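Local coordinates for protein diaminopimelate decarboxylase (Helicobacter pylori, PDB 2QGH) that catalyses the pyridoxal-phosphate-dependent decarboxylation of diaminopimelate to L-lysine, the last step of bacterial lysine biosynthesis, at residues K391-A396 and I405-A410; L128-F133 and A150-R155. One frame throughout, in Å; residues are numbered along the deposited sequence.

Contact 1 (K391-A396 and I405-A410)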
loop_
_atom_site.group_PDB
_atom_site.type_symbol
_atom_site.label_atom_id
_atom_site.label_comp_id
_atom_site.label_asym_id
_atom_site.label_seq_id
_atom_site.Cartn_x
_atom_site.Cartn_y
_atom_site.Cartn_z
ATOM N N LYS A 391 -10.863 3.691 -4.787
ATOM C CA LYS A 391 -11.091 3.004 -3.519
ATOM C C LYS A 391 -12.495 2.431 -3.518
ATOM O O LYS A 391 -13.427 3.060 -3.996
ATOM C CB LYS A 391 -10.930 3.959 -2.338
ATOM C CG LYS A 391 -9.504 4.423 -2.141
ATOM C CD LYS A 391 -9.227 4.817 -0.704
ATOM C CE LYS A 391 -7.731 4.858 -0.459
ATOM N NZ LYS A 391 -7.374 5.048 0.988
ATOM N N LEU A 392 -12.641 1.241 -2.956
ATOM C CA LEU A 392 -13.919 0.547 -2.920
ATOM C C LEU A 392 -15.059 1.138 -2.078
ATOM O O LEU A 392 -14.865 1.998 -1.206
ATOM C CB LEU A 392 -13.682 -0.897 -2.472
ATOM C CG LEU A 392 -12.536 -1.615 -3.181
ATOM C CD1 LEU A 392 -12.396 -3.041 -2.645
ATOM C CD2 LEU A 392 -12.799 -1.608 -4.681
ATOM N N LEU A 393 -16.251 0.632 -2.374
ATOM C CA LEU A 393 -17.498 0.969 -1.698
ATOM C C LEU A 393 -17.500 0.142 -0.411
ATOM O O LEU A 393 -17.150 -1.038 -0.421
ATOM C CB LEU A 393 -18.679 0.536 -2.579
ATOM C CG LEU A 393 -20.066 0.315 -1.956
ATOM C CD1 LEU A 393 -20.779 1.646 -1.794
ATOM C CD2 LEU A 393 -20.895 -0.617 -2.851
ATOM N N GLU A 394 -17.885 0.752 0.697
ATOM C CA GLU A 394 -17.926 0.027 1.951
ATOM C C GLU A 394 -19.354 0.020 2.470
ATOM O O GLU A 394 -19.963 1.071 2.629
ATOM C CB GLU A 394 -16.970 0.659 2.973
ATOM C CG GLU A 394 -15.511 0.296 2.737
ATOM C CD GLU A 394 -14.586 0.766 3.856
ATOM O OE1 GLU A 394 -14.386 1.989 4.007
ATOM O OE2 GLU A 394 -14.058 -0.092 4.590
ATOM N N LEU A 395 -19.876 -1.181 2.715
ATOM C CA LEU A 395 -21.243 -1.361 3.197
ATOM C C LEU A 395 -21.291 -1.955 4.596
ATOM O O LEU A 395 -20.416 -2.728 4.982
ATOM C CB LEU A 395 -22.009 -2.286 2.246
ATOM C CG LEU A 395 -22.226 -1.769 0.825
ATOM C CD1 LEU A 395 -22.719 -2.894 -0.077
ATOM C CD2 LEU A 395 -23.219 -0.620 0.870
ATOM N N ALA A 396 -22.329 -1.605 5.346
ATOM C CA ALA A 396 -22.484 -2.127 6.697
ATOM C C ALA A 396 -23.839 -2.794 6.869
ATOM O O ALA A 396 -24.816 -2.422 6.222
ATOM C CB ALA A 396 -22.322 -1.007 7.726
ATOM N N ILE A 405 -21.447 2.876 4.046
ATOM C CA ILE A 405 -20.684 3.613 5.047
ATOM C C ILE A 405 -19.479 4.319 4.420
ATOM O O ILE A 405 -18.763 5.056 5.088
ATOM C CB ILE A 405 -20.264 2.716 6.247
ATOM C CG1 ILE A 405 -19.490 1.490 5.783
ATOM C CG2 ILE A 405 -21.509 2.296 7.023
ATOM C CD1 ILE A 405 -18.954 0.658 6.943
ATOM N N ARG A 406 -19.265 4.083 3.130
ATOM C CA ARG A 406 -18.222 4.769 2.358
ATOM C C ARG A 406 -18.563 4.633 0.882
ATOM O O ARG A 406 -18.533 3.541 0.317
ATOM C CB ARG A 406 -16.813 4.215 2.587
ATOM C CG ARG A 406 -15.771 5.078 1.868
ATOM C CD ARG A 406 -14.334 4.598 2.039
ATOM N NE ARG A 406 -14.053 3.400 1.249
ATOM C CZ ARG A 406 -12.854 2.828 1.160
ATOM N NH1 ARG A 406 -11.815 3.344 1.817
ATOM N NH2 ARG A 406 -12.686 1.739 0.417
ATOM N N LYS A 407 -18.895 5.744 0.252
ATOM C CA LYS A 407 -19.241 5.694 -1.152
ATOM C C LYS A 407 -18.015 5.312 -1.968
ATOM O O LYS A 407 -16.890 5.630 -1.592
ATOM C CB LYS A 407 -19.778 7.049 -1.609
ATOM C CG LYS A 407 -20.264 7.069 -3.054
ATOM C CD LYS A 407 -21.512 6.198 -3.240
ATOM C CE LYS A 407 -21.240 4.682 -3.264
ATOM N NZ LYS A 407 -20.566 4.178 -4.496
ATOM N N ARG A 408 -18.225 4.611 -3.076
ATOM C CA ARG A 408 -17.103 4.231 -3.921
ATOM C C ARG A 408 -16.536 5.481 -4.580
ATOM O O ARG A 408 -17.258 6.436 -4.860
ATOM C CB ARG A 408 -17.529 3.247 -5.001
ATOM C CG ARG A 408 -16.342 2.623 -5.727
ATOM C CD ARG A 408 -16.775 1.886 -6.972
ATOM N NE ARG A 408 -17.842 0.936 -6.680
ATOM C CZ ARG A 408 -17.700 -0.194 -5.985
ATOM N NH1 ARG A 408 -16.517 -0.555 -5.486
ATOM N NH2 ARG A 408 -18.766 -0.964 -5.785
ATOM N N GLU A 409 -15.234 5.471 -4.826
ATOM C CA GLU A 409 -14.567 6.605 -5.446
ATOM C C GLU A 409 -14.830 6.669 -6.957
ATOM O O GLU A 409 -14.819 5.644 -7.649
ATOM C CB GLU A 409 -13.073 6.483 -5.191
ATOM C CG GLU A 409 -12.409 7.729 -4.662
ATOM C CD GLU A 409 -11.080 7.400 -4.020
ATOM O OE1 GLU A 409 -10.396 6.491 -4.540
ATOM O OE2 GLU A 409 -10.722 8.046 -3.006
ATOM N N ALA A 410 -15.076 7.870 -7.471
ATOM C CA ALA A 410 -15.294 8.035 -8.905
ATOM C C ALA A 410 -13.918 8.074 -9.569
ATOM O O ALA A 410 -12.921 8.419 -8.931
ATOM C CB ALA A 410 -16.052 9.329 -9.189
HETATM O O HOH W 1 -10.474 0.201 -0.948
HETATM O O HOH W 2 -14.020 5.124 -1.340
#

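Contact 2 (L128-F133 and A150-R155)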
loop_
_atom_site.group_PDB
_atom_site.type_symbol
_atom_site.label_atom_id
_atom_site.label_comp_id
_atom_site.label_asym_id
_atom_site.label_seq_id
_atom_site.Cartn_x
_atom_site.Cartn_y
_atom_site.Cartn_z
ATOM N N LEU A 128 -0.575 11.883 25.897
ATOM C CA LEU A 128 0.304 11.677 24.757
ATOM C C LEU A 128 1.282 10.598 25.201
ATOM O O LEU A 128 1.909 10.715 26.252
ATOM C CB LEU A 128 1.063 12.959 24.400
ATOM C CG LEU A 128 0.435 13.901 23.365
ATOM C CD1 LEU A 128 -0.786 14.581 23.943
ATOM C CD2 LEU A 128 1.452 14.941 22.947
ATOM N N ASN A 129 1.390 9.538 24.411
ATOM C CA ASN A 129 2.286 8.439 24.733
ATOM C C ASN A 129 3.568 8.694 23.971
ATOM O O ASN A 129 3.635 8.479 22.763
ATOM C CB ASN A 129 1.641 7.120 24.318
ATOM C CG ASN A 129 2.339 5.921 24.908
ATOM O OD1 ASN A 129 2.704 5.919 26.085
ATOM N ND2 ASN A 129 2.519 4.889 24.100
ATOM N N VAL A 130 4.588 9.171 24.681
ATOM C CA VAL A 130 5.852 9.517 24.036
ATOM C C VAL A 130 6.799 8.338 23.845
ATOM O O VAL A 130 6.894 7.446 24.692
ATOM C CB VAL A 130 6.565 10.658 24.799
ATOM C CG1 VAL A 130 5.530 11.578 25.419
ATOM C CG2 VAL A 130 7.477 10.106 25.842
ATOM N N GLU A 131 7.506 8.354 22.720
ATOM C CA GLU A 131 8.415 7.279 22.375
ATOM C C GLU A 131 9.887 7.682 22.411
ATOM O O GLU A 131 10.762 6.834 22.250
ATOM C CB GLU A 131 8.047 6.742 20.989
ATOM C CG GLU A 131 6.549 6.535 20.786
ATOM C CD GLU A 131 6.181 5.095 20.466
ATOM O OE1 GLU A 131 5.002 4.842 20.143
ATOM O OE2 GLU A 131 7.069 4.218 20.543
ATOM N N SER A 132 10.166 8.967 22.609
ATOM C CA SER A 132 11.555 9.419 22.671
ATOM C C SER A 132 11.727 10.568 23.653
ATOM O O SER A 132 10.785 11.300 23.936
ATOM C CB SER A 132 12.052 9.846 21.279
ATOM O OG SER A 132 11.494 11.088 20.871
ATOM N N PHE A 133 12.935 10.726 24.179
ATOM C CA PHE A 133 13.197 11.802 25.117
ATOM C C PHE A 133 13.075 13.145 24.395
ATOM O O PHE A 133 12.599 14.117 24.974
ATOM C CB PHE A 133 14.595 11.642 25.728
ATOM C CG PHE A 133 14.743 12.248 27.105
ATOM C CD1 PHE A 133 15.754 11.813 27.959
ATOM C CD2 PHE A 133 13.869 13.235 27.557
ATOM C CE1 PHE A 133 15.889 12.349 29.247
ATOM C CE2 PHE A 133 13.998 13.775 28.842
ATOM C CZ PHE A 133 15.007 13.330 29.685
ATOM N N ALA A 150 0.774 19.161 30.253
ATOM C CA ALA A 150 0.439 18.020 29.412
ATOM C C ALA A 150 0.520 16.653 30.086
ATOM O O ALA A 150 1.563 16.271 30.617
ATOM C CB ALA A 150 1.319 18.033 28.166
ATOM N N ARG A 151 -0.593 15.923 30.058
ATOM C CA ARG A 151 -0.638 14.575 30.620
ATOM C C ARG A 151 0.092 13.676 29.635
ATOM O O ARG A 151 -0.246 13.645 28.461
ATOM C CB ARG A 151 -2.083 14.074 30.770
ATOM C CG ARG A 151 -2.882 14.742 31.882
ATOM C CD ARG A 151 -4.195 14.008 32.165
ATOM N NE ARG A 151 -5.172 14.177 31.095
ATOM C CZ ARG A 151 -5.912 15.267 30.915
ATOM N NH1 ARG A 151 -5.799 16.298 31.743
ATOM N NH2 ARG A 151 -6.762 15.335 29.901
ATOM N N ILE A 152 1.105 12.956 30.096
ATOM C CA ILE A 152 1.824 12.071 29.194
ATOM C C ILE A 152 1.984 10.676 29.772
ATOM O O ILE A 152 1.864 10.463 30.976
ATOM C CB ILE A 152 3.238 12.622 28.832
ATOM C CG1 ILE A 152 4.111 12.709 30.081
ATOM C CG2 ILE A 152 3.129 13.984 28.169
ATOM C CD1 ILE A 152 5.095 11.582 30.197
ATOM N N SER A 153 2.225 9.725 28.885
ATOM C CA SER A 153 2.454 8.339 29.253
ATOM C C SER A 153 3.780 8.036 28.569
ATOM O O SER A 153 4.141 8.707 27.610
ATOM C CB SER A 153 1.349 7.444 28.685
ATOM O OG SER A 153 1.643 6.067 28.877
ATOM N N ILE A 154 4.523 7.057 29.055
ATOM C CA ILE A 154 5.778 6.743 28.403
ATOM C C ILE A 154 5.787 5.289 28.004
ATOM O O ILE A 154 5.521 4.411 28.815
ATOM C CB ILE A 154 6.995 7.072 29.308
ATOM C CG1 ILE A 154 7.072 8.588 29.514
ATOM C CG2 ILE A 154 8.280 6.592 28.658
ATOM C CD1 ILE A 154 8.298 9.073 30.268
ATOM N N ARG A 155 6.075 5.046 26.732
ATOM C CA ARG A 155 6.118 3.693 26.197
ATOM C C ARG A 155 7.491 3.077 26.413
ATOM O O ARG A 155 8.499 3.629 25.978
ATOM C CB ARG A 155 5.800 3.713 24.699
ATOM C CG ARG A 155 5.807 2.343 24.052
ATOM C CD ARG A 155 5.365 2.396 22.593
ATOM N NE ARG A 155 5.308 1.059 22.011
ATOM C CZ ARG A 155 4.913 0.787 20.769
ATOM N NH1 ARG A 155 4.526 1.761 19.952
ATOM N NH2 ARG A 155 4.909 -0.471 20.342
#

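Contact 1 (K391-A396 and I405-A410)
The guanidinium of R406 lies between K391 CB, over one face near the rim, and E394 OE1, over the opposite face. That oxygen is 3.1 Å from R406 NE, yet no N-H points at it, so the salt bridge works through charge alone. At the edge, R406 turns NE and NH2 onto a single acceptor, L392 O, with NH2 2.7 Å from it; both bonds are bent and the oxygen lies somewhat off the plane. Water 1, in plane, joins NH2 to L392 N. A bend at chi3 (74°) turns the group back along the neighbouring chain to L392. R408 lays one guanidinium face on CB of L393, and its NH1 bonds to P34 O. K391 N gives a nearly straight bond (172°) to E409 OE1, 2.8 Å away and also held by Q385 of the same chain. I405 N and R406 N both bond to E394 O, a classic beta bulge. The segments pair hairpin strands 393-397 and 402-406 and carry the pairing on to K391 and E409. Parallel strand 35-39 flanks 393-397, its Y38 binding E394 OE2; F40 of helix 40-52 packs on A396 and I405, and K391 NZ bonds to Q385 of the second subunit.

Contact 2 (L128-F133 and A150-R155)
N129 lays its side-chain amide beside R155, ND2 lying 3.5 Å from R155 CB over the start of the aliphatic chain. CG stands anti to the backbone N (chi1 -166°), which carries OD1 to S153 on the next strand. There S153 OG donates to N129 OD1 over 3.0 Å, and S201 bonds to the same hydroxyl; S108 takes up N129 ND2, so polar links run to strand 197-203 on one flank and to the end of strand 105-107 on the other. The other face carries L128, V130, I152 and I154, with V130 CG2 4.0 Å from I154 CG1; helix 133-146 covers part of it through L136 and I139, and helix 181-193 meets V130 and I154. Between the backbones the pairing is parallel: S153 N bonds to L128 O, V130 N to S153 O, and R155 N to V130 O. R155, extended, forms a salt bridge with E131, just past strand 127-130: NH1 donates to OE1 over 3.1 Å, on the syn lone pair and close to the guanidinium plane. E131 OE2 is held by G178 N, and R155 NH2 by O of H205, a cofactor-pocket residue. Helix 133-146 makes the crossover of this beta-alpha-beta unit, two neighbouring strands of the eight-stranded barrel that binds the cofactor. With its carboxylate tied down, E131 is probably a second-shell residue that steadies R155, which touches pyridoxal phosphate.

Overall arrangement
Contact 2 belongs to the parallel barrel of the cofactor-binding domain, whereas contact 1 belongs to the mixed sheet of the other domain; the two share no strand. Their centres lie 36 Å apart on opposite sides of the chain's centre, with about 23 Å between nearest atoms. Both are mostly buried, though contact 1 has exposed or partly exposed residues along 407-409. The chemistry differs: in the hairpin the pairing is bulged, and one buried arginine grips L392 O and meets E394 out of plane, while the barrel strands pair regularly in parallel and end in an in-plane salt bridge near the cofactor. Each also reaches the second subunit, through K391 in one and E131 O, bonded to K299 there, in the other.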